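Long-range contacts in DUF3836 domain-containing protein (Bacteroides vulgatus, PDB 4R8O), which is of unknown function but folds as a single-layer antiparallel beta-sheet apparently evolved from repeated beta-hairpins: residues Asn7-Asn11 / Glu22-Met27; Arg48-Ala53 / Asn65-Tyr71; Lys76-Tyr82 / Met98-Asp103. All coordinates share one frame; numbering follows the deposited sequence.

Contact 1: residues Asn7-Asn11 / Glu22-Met27; sequences NLIYN and ETIFKM
Ile9 and Phe25 exchange two backbone hydrogen bonds, Phe25 N to Ile9 O at 2.9 Å and Ile9 N to Phe25 O at 3.1 Å. Two residues on, Asn11 and Thr23 form the next such ring, with Thr23 N lying 2.8 Å from Asn11 O and Asn11 N 3.0 Å from Thr23 O. Between these rings Tyr10 and Ile24 make a non-hydrogen-bonded pair, where the CA of Ile24 directs a CA-H...O contact at Ile9 O. This is the antiparallel ladder of the first beta-hairpin, strands 8-15 and 18-28. Strand 8-15 is outermost in the chain's sheet, while strand 18-28 also bonds to strand 31-42, through Ile24 to Tyr35 and Met36 among others.

On the face carrying Leu8, Tyr10 and Ile24, the isoleucine divides its branches: CG1 runs beside the tyrosine ring, 3.7 Å from Tyr10 CD2, and CG2 meets Leu8 CB at 3.8 Å. The carboxylate of Glu22 reaches the edge of the same ring, its plane turned 56° from it. On the other face CD1 of Phe25 nears Ile9 O with the ring edge, and its CE1 lies 4.1 Å from Asn11 CB. The CG2 of Thr23 covers one face of this ring near the rim. A bend at chi3 (-57°) turns CE of selenomethionine Met27 towards Ile9, although its approach to CG1 is too short to be taken literally.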
# COMPACT_ATOMS: atom_id res chain seq x y z
N ASN A 7 9.70 -11.41 -11.55
CA ASN A 7 8.89 -11.30 -12.73
C ASN A 7 8.14 -9.97 -12.71
O ASN A 7 7.15 -9.82 -13.44
CB ASN A 7 7.93 -12.50 -12.77
CG ASN A 7 7.14 -12.60 -14.07
OD1 ASN A 7 7.55 -12.06 -15.10
ND2 ASN A 7 5.99 -13.26 -14.01
N LEU A 8 8.57 -8.99 -11.88
CA LEU A 8 7.78 -7.76 -11.67
C LEU A 8 8.39 -6.46 -12.14
O LEU A 8 9.59 -6.23 -11.99
CB LEU A 8 7.45 -7.54 -10.21
CG LEU A 8 6.79 -8.69 -9.47
CD1 LEU A 8 6.81 -8.37 -7.99
CD2 LEU A 8 5.37 -8.91 -9.99
N ILE A 9 7.52 -5.55 -12.60
CA ILE A 9 7.92 -4.27 -13.16
C ILE A 9 7.26 -3.10 -12.43
O ILE A 9 6.05 -3.08 -12.20
CB ILE A 9 7.56 -4.23 -14.65
CG1 ILE A 9 8.31 -5.36 -15.41
CG2 ILE A 9 7.94 -2.90 -15.22
CD1 ILE A 9 7.47 -6.61 -15.65
N TYR A 10 8.07 -2.09 -12.14
CA TYR A 10 7.68 -1.01 -11.25
C TYR A 10 7.61 0.33 -11.96
O TYR A 10 8.49 0.68 -12.74
CB TYR A 10 8.69 -0.94 -10.11
CG TYR A 10 8.76 -2.25 -9.33
CD1 TYR A 10 9.61 -3.29 -9.75
CD2 TYR A 10 7.96 -2.47 -8.19
CE1 TYR A 10 9.67 -4.49 -9.06
CE2 TYR A 10 8.03 -3.68 -7.48
CZ TYR A 10 8.89 -4.70 -7.91
OH TYR A 10 8.97 -5.93 -7.24
N ASN A 11 6.56 1.09 -11.66
CA ASN A 11 6.51 2.51 -12.01
C ASN A 11 6.00 3.36 -10.86
O ASN A 11 4.87 3.14 -10.38
CB ASN A 11 5.62 2.76 -13.19
CG ASN A 11 5.59 4.23 -13.55
OD1 ASN A 11 6.55 4.77 -14.14
ND2 ASN A 11 4.51 4.90 -13.19
N GLU A 22 2.87 3.87 -6.38
CA GLU A 22 3.68 3.00 -7.20
C GLU A 22 2.84 1.86 -7.75
O GLU A 22 2.03 1.29 -7.05
CB GLU A 22 4.79 2.46 -6.36
CG GLU A 22 5.85 1.76 -7.17
CD GLU A 22 6.68 0.86 -6.32
OE1 GLU A 22 6.10 -0.07 -5.73
OE2 GLU A 22 7.89 1.09 -6.25
N THR A 23 3.05 1.52 -9.01
CA THR A 23 2.27 0.49 -9.66
C THR A 23 3.21 -0.66 -10.02
O THR A 23 4.35 -0.44 -10.43
CB THR A 23 1.58 1.08 -10.88
OG1 THR A 23 0.89 2.28 -10.49
CG2 THR A 23 0.58 0.12 -11.44
N ILE A 24 2.72 -1.88 -9.85
CA ILE A 24 3.51 -3.08 -10.13
C ILE A 24 2.73 -3.84 -11.17
O ILE A 24 1.49 -3.95 -11.09
CB ILE A 24 3.81 -3.93 -8.87
CG1 ILE A 24 4.38 -3.04 -7.76
CG2 ILE A 24 4.84 -5.01 -9.19
CD1 ILE A 24 4.39 -3.67 -6.37
N PHE A 25 3.45 -4.32 -12.18
CA PHE A 25 2.84 -5.04 -13.27
C PHE A 25 3.55 -6.38 -13.45
O PHE A 25 4.67 -6.56 -13.00
CB PHE A 25 3.03 -4.32 -14.60
CG PHE A 25 2.70 -2.86 -14.60
CD1 PHE A 25 3.68 -1.90 -14.30
CD2 PHE A 25 1.45 -2.40 -15.07
CE1 PHE A 25 3.40 -0.53 -14.37
CE2 PHE A 25 1.18 -1.02 -15.16
CZ PHE A 25 2.14 -0.08 -14.78
N LYS A 26 2.87 -7.27 -14.18
CA LYS A 26 3.50 -8.44 -14.78
C LYS A 26 3.60 -8.14 -16.29
O LYS A 26 2.81 -7.35 -16.82
CB LYS A 26 2.64 -9.67 -14.54
CG LYS A 26 2.51 -10.05 -13.06
CD LYS A 26 1.58 -11.24 -12.87
CE LYS A 26 1.63 -11.81 -11.46
NZ LYS A 26 0.69 -12.96 -11.33
N MSE A 27 4.55 -8.78 -16.97
CA MSE A 27 4.73 -8.55 -18.40
C MSE A 27 4.86 -9.80 -19.22
O MSE A 27 5.86 -10.51 -19.12
CB MSE A 27 5.95 -7.70 -18.60
CG MSE A 27 5.88 -6.98 -19.94
SE MSE A 27 7.70 -6.36 -20.30
CE MSE A 27 8.03 -5.29 -18.74

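Contact 2: residues Arg48-Ala53 / Asn65-Tyr71; sequences RTEDEA and NNLCIRY
Asn65 brings its ND2 within 2.8 Å of Glu52 OE2, but the angle is poor for a hydrogen bond; amide and carboxylate planes are 51° apart. Both groups have firmer partners, Glu52 OE2 in Tyr92 OH and Asn65 OD1 in Gln54 NE2. Asn66 rests CB near Ala53 O, and its OD1 is hydrogen-bonded to Lys84 NZ on strand 78-86. At Leu67 the carbonyl O accepts Ala53 N at 2.9 Å, whereas the return bond from Leu67 N is weak; the CB atoms of Ala53 and Leu67 face each other at 4.2 Å. Cys68 holds SG anti to its own N (chi1 -170°), which places the sulfur 3.4 Å from Glu50 CG and in the plane of the Arg70 guanidinium at its edge. Ile69 and Asp51 share two backbone bonds, both weak, and their side chains run alongside each other, Ile69 CD1 4.2 Å from Asp51 OD2; Asp51 OD1 is hydrogen-bonded to His38 ND1 of strand 31-42. Arg70 extends beside Glu50 in a long salt bridge, NE to OE1 3.9 Å, with the oxygen well out of the guanidinium plane; any attraction is probably one of charge alone, no N-H pointing at the oxygen. Tyr71 N donates to Thr49 O at 2.9 Å, and its ring offers an edge to Asp51 CB while Ile69 CG2 covers one face. Strands 48-57 and 62-73 thus form an antiparallel beta-hairpin amid a single-layer sheet, flanked by strands 31-42 and 78-86.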
# COMPACT_ATOMS: atom_id res chain seq x y z
N ARG A 48 6.54 8.52 6.11
CA ARG A 48 5.48 7.78 5.53
C ARG A 48 4.51 7.32 6.60
O ARG A 48 4.91 6.77 7.61
CB ARG A 48 6.02 6.57 4.78
CG ARG A 48 4.94 5.81 4.02
CD ARG A 48 5.56 4.75 3.15
NE ARG A 48 6.16 5.34 1.94
CZ ARG A 48 7.07 4.76 1.15
NH1 ARG A 48 7.56 3.54 1.43
NH2 ARG A 48 7.53 5.41 0.07
N THR A 49 3.22 7.46 6.30
CA THR A 49 2.16 7.14 7.26
C THR A 49 1.25 6.01 6.87
O THR A 49 0.82 5.26 7.73
CB THR A 49 1.37 8.41 7.53
OG1 THR A 49 2.12 9.13 8.51
CG2 THR A 49 -0.01 8.15 8.10
N GLU A 50 0.94 5.90 5.59
CA GLU A 50 0.15 4.77 5.09
C GLU A 50 0.88 4.12 3.96
O GLU A 50 1.85 4.64 3.43
CB GLU A 50 -1.19 5.27 4.56
CG GLU A 50 -2.35 4.29 4.61
CD GLU A 50 -3.64 5.05 4.42
OE1 GLU A 50 -4.01 5.85 5.33
OE2 GLU A 50 -4.23 4.94 3.34
N ASP A 51 0.41 2.95 3.60
CA ASP A 51 0.87 2.22 2.44
C ASP A 51 -0.27 1.31 2.10
O ASP A 51 -0.28 0.17 2.51
CB ASP A 51 2.16 1.42 2.79
CG ASP A 51 2.58 0.43 1.69
OD1 ASP A 51 1.83 0.27 0.71
OD2 ASP A 51 3.69 -0.16 1.80
N GLU A 52 -1.22 1.83 1.36
CA GLU A 52 -2.38 1.07 0.94
C GLU A 52 -2.01 0.19 -0.24
O GLU A 52 -1.53 0.68 -1.26
CB GLU A 52 -3.50 2.03 0.54
CG GLU A 52 -4.83 1.35 0.34
CD GLU A 52 -5.88 2.29 -0.21
OE1 GLU A 52 -5.69 3.53 -0.20
OE2 GLU A 52 -6.91 1.78 -0.66
N ALA A 53 -2.29 -1.09 -0.13
CA ALA A 53 -1.88 -2.12 -1.11
C ALA A 53 -3.11 -2.63 -1.82
O ALA A 53 -3.89 -3.35 -1.21
CB ALA A 53 -1.24 -3.26 -0.37
N ASN A 65 -9.41 -2.89 -2.92
CA ASN A 65 -8.74 -2.67 -1.63
C ASN A 65 -8.45 -4.00 -0.97
O ASN A 65 -9.25 -4.91 -1.06
CB ASN A 65 -9.60 -1.79 -0.74
CG ASN A 65 -9.67 -0.37 -1.25
OD1 ASN A 65 -9.95 -0.14 -2.42
ND2 ASN A 65 -9.40 0.58 -0.40
N ASN A 66 -7.27 -4.13 -0.37
CA ASN A 66 -6.88 -5.42 0.23
C ASN A 66 -6.29 -5.22 1.62
O ASN A 66 -6.94 -5.49 2.61
CB ASN A 66 -5.93 -6.19 -0.72
CG ASN A 66 -5.34 -7.45 -0.08
OD1 ASN A 66 -6.03 -8.15 0.68
ND2 ASN A 66 -4.08 -7.73 -0.35
N LEU A 67 -5.06 -4.73 1.64
CA LEU A 67 -4.29 -4.51 2.85
C LEU A 67 -3.92 -3.06 2.94
O LEU A 67 -3.88 -2.36 1.92
CB LEU A 67 -2.99 -5.33 2.80
CG LEU A 67 -3.19 -6.86 2.89
CD1 LEU A 67 -1.88 -7.64 2.67
CD2 LEU A 67 -3.82 -7.25 4.22
N CYS A 68 -3.60 -2.62 4.15
CA CYS A 68 -3.20 -1.23 4.42
C CYS A 68 -2.40 -1.24 5.70
O CYS A 68 -2.84 -1.80 6.69
CB CYS A 68 -4.42 -0.38 4.61
SG CYS A 68 -4.12 1.38 4.66
N ILE A 69 -1.22 -0.66 5.64
CA ILE A 69 -0.32 -0.55 6.76
C ILE A 69 -0.22 0.92 7.16
O ILE A 69 -0.19 1.79 6.29
CB ILE A 69 1.09 -0.91 6.35
CG1 ILE A 69 1.12 -2.27 5.62
CG2 ILE A 69 1.98 -0.94 7.58
CD1 ILE A 69 2.44 -2.58 4.94
N ARG A 70 -0.13 1.16 8.46
CA ARG A 70 -0.11 2.52 9.03
C ARG A 70 1.02 2.59 10.02
O ARG A 70 1.19 1.67 10.81
CB ARG A 70 -1.44 2.84 9.68
CG ARG A 70 -2.50 2.99 8.60
CD ARG A 70 -3.83 3.65 9.01
NE ARG A 70 -4.81 3.20 8.02
CZ ARG A 70 -6.14 3.24 8.13
NH1 ARG A 70 -6.76 3.76 9.19
NH2 ARG A 70 -6.88 2.75 7.13
N TYR A 71 1.82 3.65 9.93
CA TYR A 71 3.05 3.77 10.70
C TYR A 71 2.90 4.93 11.65
O TYR A 71 2.32 5.96 11.27
CB TYR A 71 4.22 4.02 9.77
CG TYR A 71 4.51 2.90 8.75
CD1 TYR A 71 5.27 1.78 9.10
CD2 TYR A 71 4.08 3.01 7.42
CE1 TYR A 71 5.57 0.78 8.17
CE2 TYR A 71 4.38 2.00 6.47
CZ TYR A 71 5.13 0.90 6.87
OH TYR A 71 5.46 -0.09 5.96

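Contact 3: residues Lys76-Tyr82 / Met98-Asp103; sequences KSMTTEY and MTVTMD
Thr80 and Val100 form a hydrogen-bonded pair in the antiparallel hairpin of strands 78-86 and 91-102, the latter outermost in the chain's single-layer sheet. Thr80 N gives to Val100 O at 2.9 Å, and Val100 N returns a bond to Thr80 O at 3.1 Å. The second ring belongs to selenomethionines Met78 and Met102: Met78 N lies 2.9 Å from Met102 O, nearly in line with its C=O bond, and Met102 N lies 3.2 Å from Met78 O. Ser77 OG adds at most a weak bond to the same Met102 O.

CA-H...O contacts fill the places between, as where Thr79 CA approaches Val100 O.

The packing is largely among threonines. Thr79 and Thr101 lie side by side on one face. With chi1 of -57° Thr99 sets CG2 anti to the backbone N, where it meets Thr79 CG2 at 3.7 Å. The same Thr99 methyl touches Glu81 CG, while Thr99 OG1 turns to a weak bond with Pro96 O. On the face of Met78, Thr80 and Val100, Thr80 OG1 sits near Val100 CB. Met78 and Thr80 also touch Tyr71 of strand 62-73, tying the hairpin to the preceding strand.

At the far end Tyr82 crosses selenomethionine Met98 at about a right angle. Its ring edge meets the main chain there, Tyr82 CE1 lying 3.5 Å from Met98 O, with CD1 3.7 Å from Met98 CB.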
# COMPACT_ATOMS: atom_id res chain seq x y z
N LYS A 76 11.01 7.08 20.66
CA LYS A 76 11.97 6.01 20.66
C LYS A 76 11.53 4.79 19.87
O LYS A 76 12.29 3.82 19.78
CB LYS A 76 12.26 5.65 22.12
CG LYS A 76 13.07 6.71 22.85
CD LYS A 76 13.15 6.45 24.34
CE LYS A 76 13.91 7.57 25.03
NZ LYS A 76 14.25 7.25 26.44
N SER A 77 10.36 4.88 19.22
CA SER A 77 9.63 3.72 18.77
C SER A 77 8.73 4.01 17.57
O SER A 77 8.03 5.01 17.54
CB SER A 77 8.82 3.21 19.96
OG SER A 77 7.87 2.23 19.61
N MSE A 78 8.80 3.14 16.56
CA MSE A 78 7.81 3.13 15.50
C MSE A 78 6.85 2.00 15.71
O MSE A 78 7.26 0.88 15.93
CB MSE A 78 8.43 2.94 14.13
CG MSE A 78 7.40 3.23 13.04
SE MSE A 78 8.20 3.08 11.26
CE MSE A 78 8.74 1.19 11.20
N THR A 79 5.56 2.29 15.54
CA THR A 79 4.52 1.26 15.59
C THR A 79 3.85 1.10 14.22
O THR A 79 3.36 2.09 13.64
CB THR A 79 3.46 1.63 16.61
OG1 THR A 79 4.10 1.99 17.85
CG2 THR A 79 2.50 0.46 16.84
N THR A 80 3.78 -0.14 13.74
CA THR A 80 3.18 -0.46 12.44
C THR A 80 1.96 -1.30 12.70
O THR A 80 2.01 -2.30 13.42
CB THR A 80 4.14 -1.22 11.52
OG1 THR A 80 4.01 -2.62 11.72
CG2 THR A 80 5.56 -0.84 11.78
N GLU A 81 0.84 -0.90 12.13
CA GLU A 81 -0.41 -1.61 12.30
C GLU A 81 -0.95 -2.02 10.97
O GLU A 81 -0.87 -1.25 10.02
CB GLU A 81 -1.41 -0.72 12.96
CG GLU A 81 -1.09 -0.33 14.37
CD GLU A 81 -2.19 0.59 14.92
OE1 GLU A 81 -2.34 1.71 14.37
OE2 GLU A 81 -2.92 0.18 15.85
N TYR A 82 -1.59 -3.20 10.91
CA TYR A 82 -2.01 -3.79 9.66
C TYR A 82 -3.50 -3.89 9.64
O TYR A 82 -4.10 -4.37 10.61
CB TYR A 82 -1.42 -5.22 9.55
CG TYR A 82 0.09 -5.23 9.56
CD1 TYR A 82 0.82 -5.36 10.76
CD2 TYR A 82 0.80 -5.14 8.39
CE1 TYR A 82 2.24 -5.36 10.75
CE2 TYR A 82 2.19 -5.17 8.36
CZ TYR A 82 2.90 -5.27 9.53
OH TYR A 82 4.27 -5.24 9.43
N MSE A 98 -1.42 -8.46 14.73
CA MSE A 98 -0.17 -8.35 13.95
C MSE A 98 0.62 -7.11 14.24
O MSE A 98 1.75 -7.00 13.79
CB MSE A 98 -0.53 -8.36 12.48
CG MSE A 98 -1.13 -9.69 12.01
SE MSE A 98 0.24 -11.11 11.89
CE MSE A 98 1.35 -10.13 10.59
N THR A 99 0.09 -6.17 15.03
CA THR A 99 0.78 -4.93 15.34
C THR A 99 2.19 -5.17 15.85
O THR A 99 2.40 -6.09 16.63
CB THR A 99 0.02 -4.14 16.43
OG1 THR A 99 -1.32 -3.90 15.97
CG2 THR A 99 0.68 -2.81 16.72
N VAL A 100 3.12 -4.31 15.46
CA VAL A 100 4.52 -4.38 15.87
C VAL A 100 5.02 -3.03 16.37
O VAL A 100 4.69 -1.99 15.81
CB VAL A 100 5.37 -4.80 14.67
CG1 VAL A 100 6.87 -4.62 14.94
CG2 VAL A 100 5.03 -6.23 14.25
N THR A 101 5.89 -3.07 17.36
CA THR A 101 6.46 -1.90 17.94
C THR A 101 7.93 -2.19 18.13
O THR A 101 8.26 -3.11 18.87
CB THR A 101 5.81 -1.62 19.31
OG1 THR A 101 4.39 -1.66 19.18
CG2 THR A 101 6.22 -0.27 19.83
N MSE A 102 8.78 -1.43 17.45
CA MSE A 102 10.24 -1.56 17.54
C MSE A 102 10.89 -0.21 17.70
O MSE A 102 10.26 0.83 17.48
CB MSE A 102 10.69 -2.27 16.28
CG MSE A 102 10.33 -3.77 16.29
SE MSE A 102 10.45 -4.60 14.49
CE MSE A 102 12.34 -4.14 14.20
N ASP A 103 12.17 -0.21 18.07
CA ASP A 103 12.87 1.04 18.42
C ASP A 103 13.44 1.85 17.26
O ASP A 103 13.60 1.36 16.15
CB ASP A 103 13.97 0.78 19.44
CG ASP A 103 13.43 0.26 20.78
OD1 ASP A 103 12.51 0.88 21.34
OD2 ASP A 103 13.96 -0.75 21.29

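Overall arrangement
All three contacts lie in one seven-stranded antiparallel sheet whose strand order follows the chain, and each joins the two strands of a hairpin. They come in series: contact 1 at one margin, contact 2 near the middle, contact 3 at the other margin. Centres of contacts 1 and 2 are about 18 Å apart without touching, with strand 31-42 between them. The centres of contacts 2 and 3 are about 14 Å apart and the two touch, since strands 62-73 and 78-86 are neighbours. Contacts 1 and 3, centres about 28 Å apart, lie on opposite sides of the chain's centre. This succession of hairpins is consistent with a single-layer sheet evolved from hairpin repeats.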